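Local coordinates for inactive glucansucrase (Lactobacillus reuteri, PDB 5JBD), which belongs to glycosyl hydrolase family 70, whose members are built round a TIM-type barrel, and is described as inactive, at residues D78-L83 against V139-I144; N103-A108 against A154-S159; V250-N255 against D289-D294; M296-N301 against F816-I821. All coordinates share one frame; numbering follows the deposited sequence.

Contact 1. Residues D78-L83 against V139-I144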
loop_
_atom_site.group_PDB
_atom_site.type_symbol
_atom_site.label_atom_id
_atom_site.label_comp_id
_atom_site.label_asym_id
_atom_site.label_seq_id
_atom_site.Cartn_x
_atom_site.Cartn_y
_atom_site.Cartn_z
ATOM N N ASP A 78 9.125 15.024 -39.639
ATOM C CA ASP A 78 8.657 16.377 -39.374
ATOM C C ASP A 78 7.213 16.333 -38.886
ATOM O O ASP A 78 6.281 16.516 -39.662
ATOM C CB ASP A 78 8.792 17.248 -40.619
ATOM C CG ASP A 78 10.214 17.326 -41.127
ATOM O OD1 ASP A 78 11.128 17.546 -40.309
ATOM O OD2 ASP A 78 10.431 17.151 -42.349
ATOM N N TRP A 79 7.056 16.073 -37.597
ATOM C CA TRP A 79 5.763 16.078 -36.957
ATOM C C TRP A 79 5.531 17.424 -36.275
ATOM O O TRP A 79 6.479 18.135 -35.950
ATOM C CB TRP A 79 5.661 14.918 -35.969
ATOM C CG TRP A 79 5.599 13.582 -36.647
ATOM C CD1 TRP A 79 6.520 13.053 -37.520
ATOM C CD2 TRP A 79 4.567 12.605 -36.524
ATOM N NE1 TRP A 79 6.117 11.814 -37.939
ATOM C CE2 TRP A 79 4.921 11.517 -37.352
ATOM C CE3 TRP A 79 3.370 12.547 -35.812
ATOM C CZ2 TRP A 79 4.120 10.385 -37.479
ATOM C CZ3 TRP A 79 2.584 11.431 -35.935
ATOM C CH2 TRP A 79 2.964 10.352 -36.748
ATOM N N ARG A 80 4.262 17.775 -36.098
ATOM C CA ARG A 80 3.869 19.006 -35.443
ATOM C C ARG A 80 2.775 18.735 -34.423
ATOM O O ARG A 80 2.000 17.790 -34.577
ATOM C CB ARG A 80 3.377 20.040 -36.469
ATOM C CG ARG A 80 4.398 20.492 -37.504
ATOM C CD ARG A 80 5.533 21.284 -36.878
ATOM N NE ARG A 80 6.517 21.755 -37.850
ATOM C CZ ARG A 80 7.613 21.095 -38.236
ATOM N NH1 ARG A 80 7.917 19.887 -37.760
ATOM N NH2 ARG A 80 8.421 21.652 -39.128
ATOM N N PRO A 81 2.716 19.559 -33.359
ATOM C CA PRO A 81 1.674 19.417 -32.359
ATOM C C PRO A 81 0.316 19.824 -32.919
ATOM O O PRO A 81 0.205 20.847 -33.633
ATOM C CB PRO A 81 2.122 20.372 -31.254
ATOM C CG PRO A 81 2.885 21.422 -31.970
ATOM C CD PRO A 81 3.607 20.700 -33.057
ATOM N N LEU A 82 -0.699 19.025 -32.605
ATOM C CA LEU A 82 -2.069 19.299 -33.042
ATOM C C LEU A 82 -2.566 20.676 -32.568
ATOM O O LEU A 82 -3.340 21.336 -33.279
ATOM C CB LEU A 82 -3.013 18.171 -32.610
ATOM C CG LEU A 82 -2.919 16.858 -33.408
ATOM C CD1 LEU A 82 -3.536 15.678 -32.662
ATOM C CD2 LEU A 82 -3.563 17.017 -34.774
ATOM N N LEU A 83 -2.084 21.138 -31.407
ATOM C CA LEU A 83 -2.500 22.438 -30.849
ATOM C C LEU A 83 -2.066 23.673 -31.625
ATOM O O LEU A 83 -2.518 24.771 -31.298
ATOM C CB LEU A 83 -2.063 22.577 -29.376
ATOM C CG LEU A 83 -3.017 21.890 -28.402
ATOM C CD1 LEU A 83 -2.324 21.663 -27.060
ATOM C CD2 LEU A 83 -4.329 22.657 -28.246
ATOM N N VAL A 139 5.327 31.888 -37.931
ATOM C CA VAL A 139 6.276 32.360 -36.909
ATOM C C VAL A 139 6.844 31.174 -36.115
ATOM O O VAL A 139 8.031 31.144 -35.832
ATOM C CB VAL A 139 5.634 33.434 -35.989
ATOM C CG1 VAL A 139 6.559 33.810 -34.830
ATOM C CG2 VAL A 139 5.273 34.679 -36.808
ATOM N N ILE A 140 6.012 30.178 -35.828
ATOM C CA ILE A 140 6.477 28.931 -35.193
ATOM C C ILE A 140 7.504 28.206 -36.094
ATOM O O ILE A 140 8.524 27.723 -35.595
ATOM C CB ILE A 140 5.303 28.004 -34.808
ATOM C CG1 ILE A 140 4.553 28.597 -33.615
ATOM C CG2 ILE A 140 5.784 26.601 -34.426
ATOM C CD1 ILE A 140 3.259 27.897 -33.278
ATOM N N GLU A 141 7.226 28.109 -37.392
ATOM C CA GLU A 141 8.151 27.445 -38.327
ATOM C C GLU A 141 9.479 28.203 -38.452
ATOM O O GLU A 141 10.536 27.597 -38.624
ATOM C CB GLU A 141 7.503 27.274 -39.710
ATOM C CG GLU A 141 6.326 26.294 -39.744
ATOM C CD GLU A 141 6.704 24.861 -39.411
ATOM O OE1 GLU A 141 7.863 24.461 -39.645
ATOM O OE2 GLU A 141 5.834 24.106 -38.922
ATOM N N GLN A 142 9.430 29.528 -38.361
ATOM C CA GLN A 142 10.662 30.317 -38.274
ATOM C C GLN A 142 11.462 29.947 -37.022
ATOM O O GLN A 142 12.685 29.800 -37.090
ATOM C CB GLN A 142 10.361 31.801 -38.266
ATOM C CG GLN A 142 9.827 32.335 -39.569
ATOM C CD GLN A 142 9.116 33.670 -39.334
ATOM O OE1 GLN A 142 9.344 34.352 -38.317
ATOM N NE2 GLN A 142 8.214 34.022 -40.234
ATOM N N SER A 143 10.767 29.781 -35.895
ATOM C CA SER A 143 11.409 29.384 -34.642
ATOM C C SER A 143 12.004 27.966 -34.703
ATOM O O SER A 143 13.131 27.756 -34.269
ATOM C CB SER A 143 10.435 29.538 -33.463
ATOM O OG SER A 143 11.035 29.160 -32.235
ATOM N N ILE A 144 11.272 27.021 -35.284
ATOM C CA ILE A 144 11.775 25.659 -35.508
ATOM C C ILE A 144 13.068 25.684 -36.347
ATOM O O ILE A 144 14.023 24.986 -36.021
ATOM C CB ILE A 144 10.707 24.760 -36.195
ATOM C CG1 ILE A 144 9.528 24.506 -35.252
ATOM C CG2 ILE A 144 11.303 23.422 -36.642
ATOM C CD1 ILE A 144 8.296 23.924 -35.917
#
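Arg-80, on the short strand 80-81, meets Glu-141 of helix 126-147 side-on, NE and NH2 of its guanidinium each serving one carboxylate oxygen. Strand 80-81 pairs antiparallel with strand 58-59, so the contact ties a small two-stranded sheet to the helix. Arg-80 NE lies 2.7 Å from Glu-141 OE2 in an almost straight bond (171° at the hydrogen), and Arg-80 NH2 lies 2.9 Å from Glu-141 OE1. Both oxygens offer their syn lone pairs, and the two planes are 19° apart, which makes a two-pronged salt bridge. A bend at chi2 in both chains (-67° in Arg-80) lets the flat ends meet edge to edge. NH1 of Arg-80 turns back to the carbonyl O of Trp-79. This buried pair is the tight part; the backbones stay well apart, with 9.9 Å between Arg-80 CA and Glu-141 CA. The more open side belongs to Ile-144, partly exposed, whose CD1 sits over one guanidinium face, 3.4 Å from Arg-80 NE. Pro-81 and Ile-144 both pack on Leu-153 of helix 151-162. With NE, NH1 and NH2 all engaged, the guanidinium is fixed in rotation, and two buried opposite charges offset each other, which would favour the ionised form of Glu-141.

Contact 2. Residues N103-A108 against A154-S159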
loop_
_atom_site.group_PDB
_atom_site.type_symbol
_atom_site.label_atom_id
_atom_site.label_comp_id
_atom_site.label_asym_id
_atom_site.label_seq_id
_atom_site.Cartn_x
_atom_site.Cartn_y
_atom_site.Cartn_z
ATOM N N ASN A 103 5.487 34.143 -25.211
ATOM C CA ASN A 103 6.546 33.210 -24.790
ATOM C C ASN A 103 7.474 32.806 -25.946
ATOM O O ASN A 103 7.751 31.623 -26.171
ATOM C CB ASN A 103 5.914 31.991 -24.115
ATOM C CG ASN A 103 5.377 32.313 -22.732
ATOM O OD1 ASN A 103 6.134 32.364 -21.773
ATOM N ND2 ASN A 103 4.072 32.560 -22.630
ATOM N N GLY A 104 7.969 33.817 -26.658
ATOM C CA GLY A 104 9.007 33.647 -27.668
ATOM C C GLY A 104 8.586 33.599 -29.132
ATOM O O GLY A 104 9.434 33.367 -29.984
ATOM N N TYR A 105 7.314 33.848 -29.447
ATOM C CA TYR A 105 6.846 33.777 -30.843
ATOM C C TYR A 105 6.183 35.079 -31.289
ATOM O O TYR A 105 5.096 35.084 -31.873
ATOM C CB TYR A 105 5.909 32.584 -31.021
ATOM C CG TYR A 105 6.526 31.250 -30.609
ATOM C CD1 TYR A 105 6.502 30.830 -29.275
ATOM C CD2 TYR A 105 7.128 30.414 -31.547
ATOM C CE1 TYR A 105 7.052 29.624 -28.894
ATOM C CE2 TYR A 105 7.686 29.202 -31.170
ATOM C CZ TYR A 105 7.647 28.809 -29.841
ATOM O OH TYR A 105 8.186 27.607 -29.445
ATOM N N GLU A 106 6.873 36.177 -31.016
ATOM C CA GLU A 106 6.450 37.516 -31.424
ATOM C C GLU A 106 7.029 37.830 -32.809
ATOM O O GLU A 106 8.184 37.514 -33.080
ATOM C CB GLU A 106 6.945 38.539 -30.385
ATOM C CG GLU A 106 6.082 39.786 -30.261
ATOM C CD GLU A 106 6.497 40.729 -29.130
ATOM O OE1 GLU A 106 7.453 40.429 -28.380
ATOM O OE2 GLU A 106 5.856 41.792 -28.999
ATOM N N ASN A 107 6.218 38.426 -33.684
ATOM C CA ASN A 107 6.706 38.994 -34.956
ATOM C C ASN A 107 5.722 40.055 -35.483
ATOM O O ASN A 107 4.628 39.723 -35.951
ATOM C CB ASN A 107 6.930 37.894 -36.008
ATOM C CG ASN A 107 7.731 38.378 -37.210
ATOM O OD1 ASN A 107 7.584 39.514 -37.653
ATOM N ND2 ASN A 107 8.567 37.504 -37.756
ATOM N N ALA A 108 6.126 41.323 -35.397
ATOM C CA ALA A 108 5.318 42.462 -35.885
ATOM C C ALA A 108 5.011 42.413 -37.387
ATOM O O ALA A 108 3.970 42.908 -37.815
ATOM C CB ALA A 108 6.003 43.782 -35.545
ATOM N N ALA A 154 7.952 21.690 -28.335
ATOM C CA ALA A 154 7.363 20.636 -27.510
ATOM C C ALA A 154 7.183 21.048 -26.037
ATOM O O ALA A 154 6.130 20.794 -25.438
ATOM C CB ALA A 154 8.196 19.361 -27.598
ATOM N N ASN A 155 8.211 21.677 -25.476
ATOM C CA ASN A 155 8.144 22.234 -24.108
ATOM C C ASN A 155 7.106 23.363 -23.998
ATOM O O ASN A 155 6.371 23.429 -23.031
ATOM C CB ASN A 155 9.521 22.761 -23.660
ATOM C CG ASN A 155 10.561 21.652 -23.470
ATOM O OD1 ASN A 155 10.238 20.516 -23.124
ATOM N ND2 ASN A 155 11.821 22.003 -23.670
ATOM N N ASP A 156 7.058 24.237 -25.004
ATOM C CA ASP A 156 6.105 25.347 -25.019
ATOM C C ASP A 156 4.664 24.841 -25.114
ATOM O O ASP A 156 3.782 25.371 -24.443
ATOM C CB ASP A 156 6.446 26.337 -26.137
ATOM C CG ASP A 156 7.769 27.066 -25.889
ATOM O OD1 ASP A 156 8.173 27.184 -24.714
ATOM O OD2 ASP A 156 8.406 27.522 -26.855
ATOM N N ILE A 157 4.433 23.786 -25.892
ATOM C CA ILE A 157 3.109 23.146 -25.966
ATOM C C ILE A 157 2.703 22.533 -24.618
ATOM O O ILE A 157 1.570 22.710 -24.177
ATOM C CB ILE A 157 3.061 22.069 -27.082
ATOM C CG1 ILE A 157 3.118 22.732 -28.468
ATOM C CG2 ILE A 157 1.822 21.179 -26.961
ATOM C CD1 ILE A 157 1.825 23.385 -28.928
ATOM N N ASN A 158 3.622 21.804 -23.986
ATOM C CA ASN A 158 3.370 21.214 -22.661
ATOM C C ASN A 158 3.110 22.296 -21.605
ATOM O O ASN A 158 2.183 22.170 -20.816
ATOM C CB ASN A 158 4.526 20.307 -22.220
ATOM C CG ASN A 158 4.658 19.055 -23.076
ATOM O OD1 ASN A 158 3.691 18.577 -23.666
ATOM N ND2 ASN A 158 5.880 18.536 -23.173
ATOM N N SER A 159 3.895 23.372 -21.632
ATOM C CA SER A 159 3.673 24.509 -20.728
ATOM C C SER A 159 2.329 25.197 -20.986
ATOM O O SER A 159 1.595 25.484 -20.038
ATOM C CB SER A 159 4.816 25.513 -20.830
ATOM O OG SER A 159 6.040 24.874 -20.538
#
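Asn-103 and Asp-156 bring the loop 103-108 nearest to helix 151-162, with 7.9 Å between their CA atoms. The contact is a loop-to-helix join within a small cluster formed by helices 90-101, 126-147 and 151-162, and a single tyrosine carries it. The loop leaves helix 90-101 and passes through Gly-104, whose positive phi (100°) suits a residue without a side chain. Tyr-105 follows and sends its ring toward the helix; with CG beside the backbone N (chi1 -56°), the ring lies among the helices. It touches Leu-136, Ile-140 and Ser-143 of helix 126-147 and meets the Phe-100 ring of helix 90-101, the two planes inclined at about 35°. Its hydroxyl emerges from this buried bed and donates to the carboxylate of Asp-156, Tyr-105 OH standing 2.6 Å from Asp-156 OD2. The oxygen uses its anti lone pair, pointing away from OD1, and lies close to the ring plane, while the carboxylate as a whole is turned almost perpendicular to the ring (88°). OD2 also forms a salt bridge with Lys-152, one turn back on the same helix, so one oxygen takes both a hydroxyl and an ammonium group; the positive charge would be expected to favour the ionised carboxylate. Nearby, ND2 of Asn-103 bonds to the carbonyl O of Tyr-99, which ties the start of the loop to helix 90-101. OD2 sits toward one ring edge, Tyr-105 CE1 lying 3.2 Å from Asp-156 OD2.

Contact 3. Residues V250-N255 against D289-D294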
loop_
_atom_site.group_PDB
_atom_site.type_symbol
_atom_site.label_atom_id
_atom_site.label_comp_id
_atom_site.label_asym_id
_atom_site.label_seq_id
_atom_site.Cartn_x
_atom_site.Cartn_y
_atom_site.Cartn_z
ATOM N N VAL A 250 -11.182 -14.476 -14.950
ATOM C CA VAL A 250 -9.832 -14.576 -15.546
ATOM C C VAL A 250 -8.775 -13.974 -14.613
ATOM O O VAL A 250 -7.690 -14.544 -14.438
ATOM C CB VAL A 250 -9.763 -13.958 -16.976
ATOM C CG1 VAL A 250 -8.343 -14.024 -17.529
ATOM C CG2 VAL A 250 -10.724 -14.676 -17.931
ATOM N N VAL A 251 -9.093 -12.836 -14.003
ATOM C CA VAL A 251 -8.212 -12.228 -13.012
ATOM C C VAL A 251 -8.061 -13.159 -11.797
ATOM O O VAL A 251 -6.955 -13.305 -11.245
ATOM C CB VAL A 251 -8.704 -10.825 -12.592
ATOM C CG1 VAL A 251 -7.839 -10.246 -11.468
ATOM C CG2 VAL A 251 -8.668 -9.888 -13.792
ATOM N N GLN A 252 -9.151 -13.803 -11.394
ATOM C CA GLN A 252 -9.108 -14.694 -10.219
ATOM C C GLN A 252 -8.166 -15.866 -10.483
ATOM O O GLN A 252 -7.382 -16.229 -9.606
ATOM C CB GLN A 252 -10.506 -15.168 -9.829
ATOM C CG GLN A 252 -11.367 -14.039 -9.281
ATOM C CD GLN A 252 -12.751 -14.476 -8.849
ATOM O OE1 GLN A 252 -13.166 -15.620 -9.051
ATOM N NE2 GLN A 252 -13.479 -13.555 -8.233
ATOM N N ALA A 253 -8.209 -16.422 -11.706
ATOM C CA ALA A 253 -7.262 -17.463 -12.094
ATOM C C ALA A 253 -5.823 -16.934 -12.121
ATOM O O ALA A 253 -4.907 -17.613 -11.653
ATOM C CB ALA A 253 -7.646 -18.074 -13.440
ATOM N N GLU A 254 -5.618 -15.724 -12.636
ATOM C CA GLU A 254 -4.276 -15.107 -12.625
ATOM C C GLU A 254 -3.695 -14.903 -11.208
ATOM O O GLU A 254 -2.485 -15.071 -11.008
ATOM C CB GLU A 254 -4.250 -13.802 -13.460
ATOM C CG GLU A 254 -2.985 -12.934 -13.367
ATOM C CD GLU A 254 -1.680 -13.643 -13.716
ATOM O OE1 GLU A 254 -1.701 -14.720 -14.354
ATOM O OE2 GLU A 254 -0.609 -13.102 -13.344
ATOM N N ASN A 255 -4.532 -14.574 -10.228
ATOM C CA ASN A 255 -4.053 -14.463 -8.828
ATOM C C ASN A 255 -3.516 -15.801 -8.309
ATOM O O ASN A 255 -2.472 -15.834 -7.632
ATOM C CB ASN A 255 -5.151 -13.942 -7.891
ATOM C CG ASN A 255 -5.539 -12.507 -8.180
ATOM O OD1 ASN A 255 -4.717 -11.692 -8.635
ATOM N ND2 ASN A 255 -6.799 -12.187 -7.914
ATOM N N ASP A 289 -12.405 -7.876 -3.915
ATOM C CA ASP A 289 -13.435 -8.917 -3.917
ATOM C C ASP A 289 -12.971 -10.070 -3.018
ATOM O O ASP A 289 -11.902 -10.649 -3.233
ATOM C CB ASP A 289 -13.721 -9.394 -5.347
ATOM C CG ASP A 289 -14.965 -10.273 -5.452
ATOM O OD1 ASP A 289 -15.168 -11.153 -4.595
ATOM O OD2 ASP A 289 -15.738 -10.108 -6.420
ATOM N N ALA A 290 -13.753 -10.361 -1.971
ATOM C CA ALA A 290 -13.356 -11.368 -0.973
ATOM C C ALA A 290 -13.234 -12.788 -1.514
ATOM O O ALA A 290 -12.634 -13.635 -0.843
ATOM C CB ALA A 290 -14.291 -11.341 0.241
ATOM N N ASP A 291 -13.769 -13.055 -2.714
ATOM C CA ASP A 291 -13.520 -14.323 -3.408
ATOM C C ASP A 291 -12.044 -14.693 -3.412
ATOM O O ASP A 291 -11.708 -15.873 -3.300
ATOM C CB ASP A 291 -13.946 -14.260 -4.876
ATOM C CG ASP A 291 -15.429 -14.092 -5.078
ATOM O OD1 ASP A 291 -16.233 -14.233 -4.124
ATOM O OD2 ASP A 291 -15.800 -13.807 -6.243
ATOM N N VAL A 292 -11.162 -13.698 -3.571
ATOM C CA VAL A 292 -9.730 -13.985 -3.714
ATOM C C VAL A 292 -9.105 -14.483 -2.410
ATOM O O VAL A 292 -8.113 -15.203 -2.439
ATOM C CB VAL A 292 -8.919 -12.807 -4.300
ATOM C CG1 VAL A 292 -9.511 -12.351 -5.630
ATOM C CG2 VAL A 292 -8.793 -11.649 -3.313
ATOM N N LEU A 293 -9.710 -14.142 -1.275
ATOM C CA LEU A 293 -9.275 -14.693 0.014
ATOM C C LEU A 293 -9.694 -16.159 0.151
ATOM O O LEU A 293 -8.909 -16.976 0.610
ATOM C CB LEU A 293 -9.799 -13.847 1.174
ATOM C CG LEU A 293 -9.536 -12.336 1.109
ATOM C CD1 LEU A 293 -10.256 -11.635 2.248
ATOM C CD2 LEU A 293 -8.048 -12.038 1.164
ATOM N N ASP A 294 -10.913 -16.494 -0.272
ATOM C CA ASP A 294 -11.355 -17.894 -0.344
ATOM C C ASP A 294 -10.421 -18.718 -1.232
ATOM O O ASP A 294 -9.993 -19.807 -0.871
ATOM C CB ASP A 294 -12.775 -17.999 -0.919
ATOM C CG ASP A 294 -13.854 -17.509 0.033
ATOM O OD1 ASP A 294 -13.653 -17.497 1.268
ATOM O OD2 ASP A 294 -14.944 -17.156 -0.456
#
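The capped turn that leads into helix 291-304, which follows barrel strand 279-282 in the chain, is where Gln-252 of helix 249-263 meets Asp-291. Gln-252, extended beyond CG (chi2 -179°), delivers NE2 to within 3.1 Å of Asp-291 OD2. The bond is bent, 147° at the hydrogen; it uses the anti lone pair of OD2, and the amide and carboxylate planes stand nearly perpendicular. Each end has other partners: NE2 also donates to the carbonyl O of Asn-246, and Gln-252 OE1 accepts from Gln-295, so both polar atoms of the amide are held in place. Asp-289 supplies the cap, its OD1 accepting from the backbone N of Asp-291 at 3.0 Å, and Ser-822 OG is hydrogen-bonded to OD2 of both Asp-291 and Asp-289. Beside the glutamine-aspartate bond the packing is lighter: Asn-255 ND2 lies 3.5 Å from Val-292 CG1, and that amide is bonded to OD1 of Asn-246. The Val-292 side chain is about 9 Å from the calcium ion bound by Glu-237, Asp-243, Asn-287 and Asn-751. The contact thus joins two helices that come before and after strand 279-282 in the chain, with 6.6 Å between Gln-252 CA and Val-292 CA and the loop carrying Ala-820 packed against Asp-291.

Contact 4. Residues M296-N301 against F816-I821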
loop_
_atom_site.group_PDB
_atom_site.type_symbol
_atom_site.label_atom_id
_atom_site.label_comp_id
_atom_site.label_asym_id
_atom_site.label_seq_id
_atom_site.Cartn_x
_atom_site.Cartn_y
_atom_site.Cartn_z
ATOM N N MET A 296 -7.303 -18.078 -2.391
ATOM C CA MET A 296 -5.960 -18.216 -1.825
ATOM C C MET A 296 -5.920 -19.356 -0.804
ATOM O O MET A 296 -5.027 -20.190 -0.847
ATOM C CB MET A 296 -5.505 -16.913 -1.170
ATOM C CG MET A 296 -4.122 -16.971 -0.534
ATOM S SD MET A 296 -3.654 -15.487 0.353
ATOM C CE MET A 296 -3.133 -14.473 -1.031
ATOM N N GLY A 297 -6.874 -19.370 0.124
ATOM C CA GLY A 297 -6.961 -20.450 1.105
ATOM C C GLY A 297 -7.141 -21.815 0.461
ATOM O O GLY A 297 -6.510 -22.794 0.872
ATOM N N GLN A 298 -7.972 -21.875 -0.576
ATOM C CA GLN A 298 -8.205 -23.139 -1.302
ATOM C C GLN A 298 -6.920 -23.671 -1.936
ATOM O O GLN A 298 -6.624 -24.864 -1.821
ATOM C CB GLN A 298 -9.286 -22.958 -2.357
ATOM C CG GLN A 298 -9.746 -24.261 -2.994
ATOM C CD GLN A 298 -10.706 -24.047 -4.146
ATOM O OE1 GLN A 298 -11.200 -22.931 -4.367
ATOM N NE2 GLN A 298 -10.983 -25.128 -4.894
ATOM N N LEU A 299 -6.163 -22.785 -2.586
ATOM C CA LEU A 299 -4.878 -23.152 -3.204
ATOM C C LEU A 299 -3.910 -23.700 -2.184
ATOM O O LEU A 299 -3.314 -24.755 -2.378
ATOM C CB LEU A 299 -4.222 -21.949 -3.907
ATOM C CG LEU A 299 -2.826 -22.157 -4.529
ATOM C CD1 LEU A 299 -2.883 -23.176 -5.661
ATOM C CD2 LEU A 299 -2.227 -20.856 -5.038
ATOM N N MET A 300 -3.727 -22.953 -1.105
ATOM C CA MET A 300 -2.758 -23.339 -0.090
ATOM C C MET A 300 -3.176 -24.627 0.632
ATOM O O MET A 300 -2.319 -25.437 0.970
ATOM C CB MET A 300 -2.478 -22.159 0.844
ATOM C CG MET A 300 -1.721 -21.047 0.095
ATOM S SD MET A 300 -1.434 -19.568 1.054
ATOM C CE MET A 300 -0.254 -20.248 2.209
ATOM N N ASN A 301 -4.478 -24.853 0.789
ATOM C CA ASN A 301 -4.974 -26.147 1.297
ATOM C C ASN A 301 -4.766 -27.302 0.298
ATOM O O ASN A 301 -4.397 -28.412 0.691
ATOM C CB ASN A 301 -6.449 -26.072 1.727
ATOM C CG ASN A 301 -6.917 -27.334 2.445
ATOM O OD1 ASN A 301 -6.210 -27.876 3.297
ATOM N ND2 ASN A 301 -8.102 -27.818 2.085
ATOM N N PHE A 816 -10.742 -24.664 -10.434
ATOM C CA PHE A 816 -11.447 -24.123 -11.587
ATOM C C PHE A 816 -12.841 -24.725 -11.788
ATOM O O PHE A 816 -13.465 -24.513 -12.838
ATOM C CB PHE A 816 -10.541 -24.270 -12.828
ATOM C CG PHE A 816 -9.150 -23.728 -12.591
ATOM C CD1 PHE A 816 -8.942 -22.367 -12.461
ATOM C CD2 PHE A 816 -8.067 -24.583 -12.426
ATOM C CE1 PHE A 816 -7.681 -21.859 -12.195
ATOM C CE2 PHE A 816 -6.800 -24.078 -12.169
ATOM C CZ PHE A 816 -6.607 -22.714 -12.057
ATOM N N THR A 817 -13.339 -25.444 -10.778
ATOM C CA THR A 817 -14.767 -25.825 -10.725
ATOM C C THR A 817 -15.524 -25.259 -9.511
ATOM O O THR A 817 -16.741 -25.204 -9.535
ATOM C CB THR A 817 -14.955 -27.354 -10.783
ATOM O OG1 THR A 817 -14.264 -27.975 -9.699
ATOM C CG2 THR A 817 -14.431 -27.906 -12.103
ATOM N N THR A 818 -14.820 -24.839 -8.462
ATOM C CA THR A 818 -15.465 -24.228 -7.299
ATOM C C THR A 818 -16.027 -22.873 -7.676
ATOM O O THR A 818 -15.281 -21.988 -8.112
ATOM C CB THR A 818 -14.466 -24.065 -6.167
ATOM O OG1 THR A 818 -13.990 -25.363 -5.803
ATOM C CG2 THR A 818 -15.106 -23.361 -4.936
ATOM N N LYS A 819 -17.337 -22.705 -7.504
ATOM C CA LYS A 819 -17.999 -21.459 -7.891
ATOM C C LYS A 819 -17.769 -20.394 -6.832
ATOM O O LYS A 819 -18.093 -20.595 -5.671
ATOM C CB LYS A 819 -19.487 -21.688 -8.109
ATOM C CG LYS A 819 -19.772 -22.592 -9.300
ATOM C CD LYS A 819 -21.261 -22.776 -9.517
ATOM C CE LYS A 819 -21.565 -23.407 -10.873
ATOM N NZ LYS A 819 -21.697 -24.881 -10.757
ATOM N N ALA A 820 -17.186 -19.274 -7.234
ATOM C CA ALA A 820 -16.964 -18.130 -6.339
ATOM C C ALA A 820 -18.284 -17.513 -5.853
ATOM O O ALA A 820 -19.288 -17.515 -6.562
ATOM C CB ALA A 820 -16.121 -17.076 -7.046
ATOM N N ILE A 821 -18.268 -16.991 -4.632
ATOM C CA ILE A 821 -19.473 -16.413 -4.002
ATOM C C ILE A 821 -19.972 -15.192 -4.767
ATOM O O ILE A 821 -21.134 -15.115 -5.107
ATOM C CB ILE A 821 -19.224 -16.034 -2.504
ATOM C CG1 ILE A 821 -18.935 -17.315 -1.688
ATOM C CG2 ILE A 821 -20.418 -15.277 -1.917
ATOM C CD1 ILE A 821 -18.695 -17.179 -0.183
#
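With chi1 at -171°, CG of Gln-298 lies opposite the backbone N, and with chi2 at -174° the chain runs on straight, carrying its amide outward from helix 291-304 to the loop 816-821. There Thr-818, with chi1 at -61°, sets OG1 beside its own backbone N and meets the amide. The two side chains approach from opposite directions and span a gap of 9.5 Å between Gln-298 CA and Thr-818 CA. At the closest point Gln-298 NE2 is 3.2 Å from Thr-818 OG1. Behind that nitrogen the amide carbon is further off, Gln-298 CD lying 3.9 Å from Thr-818 OG1. The amide oxygen lies alongside the carbon atoms of the threonine, with Gln-298 OE1 3.9 Å from Thr-818 CB and 4.0 Å from Thr-818 CG2. The contact lies on the surface of the barrel domain, where a segment from late in the chain returns to a helix following strand 279-282, more than five hundred residues earlier. Such pairing of remote segments is consistent with the circularly permuted barrel of family 70. Gln-298 NE2 bonds to OD2 of Asp-814, and Thr-818 OG1 bonds to the carbonyl O of the same residue, so Asp-814, just before the segment in the same loop, holds both groups. On the inward side the packing is apolar, Leu-299 from helix 291-304 and Phe-816 from the loop both touching Leu-808 of helix 805-811.

The four contacts form two pairs at distant places in the fold. Contacts 1 and 2, with centres 10 Å apart, share a small helical cluster: their segments alternate along the chain, helix 126-147 is followed directly by helix 151-162, and Val-139 packs against Asn-107. Contacts 3 and 4, centres 8 Å apart, both use helix 291-304 beside the barrel, and Ala-820 of contact 4 packs against Asp-291 and Gln-252 of contact 3. The pairs lie 50 to 59 Å apart between centres and do not touch. Contacts 1 and 2 thus hold together a local cluster, whereas contact 4 joins sequence-distant parts of the barrel domain, consistent with the permuted family 70 barrel.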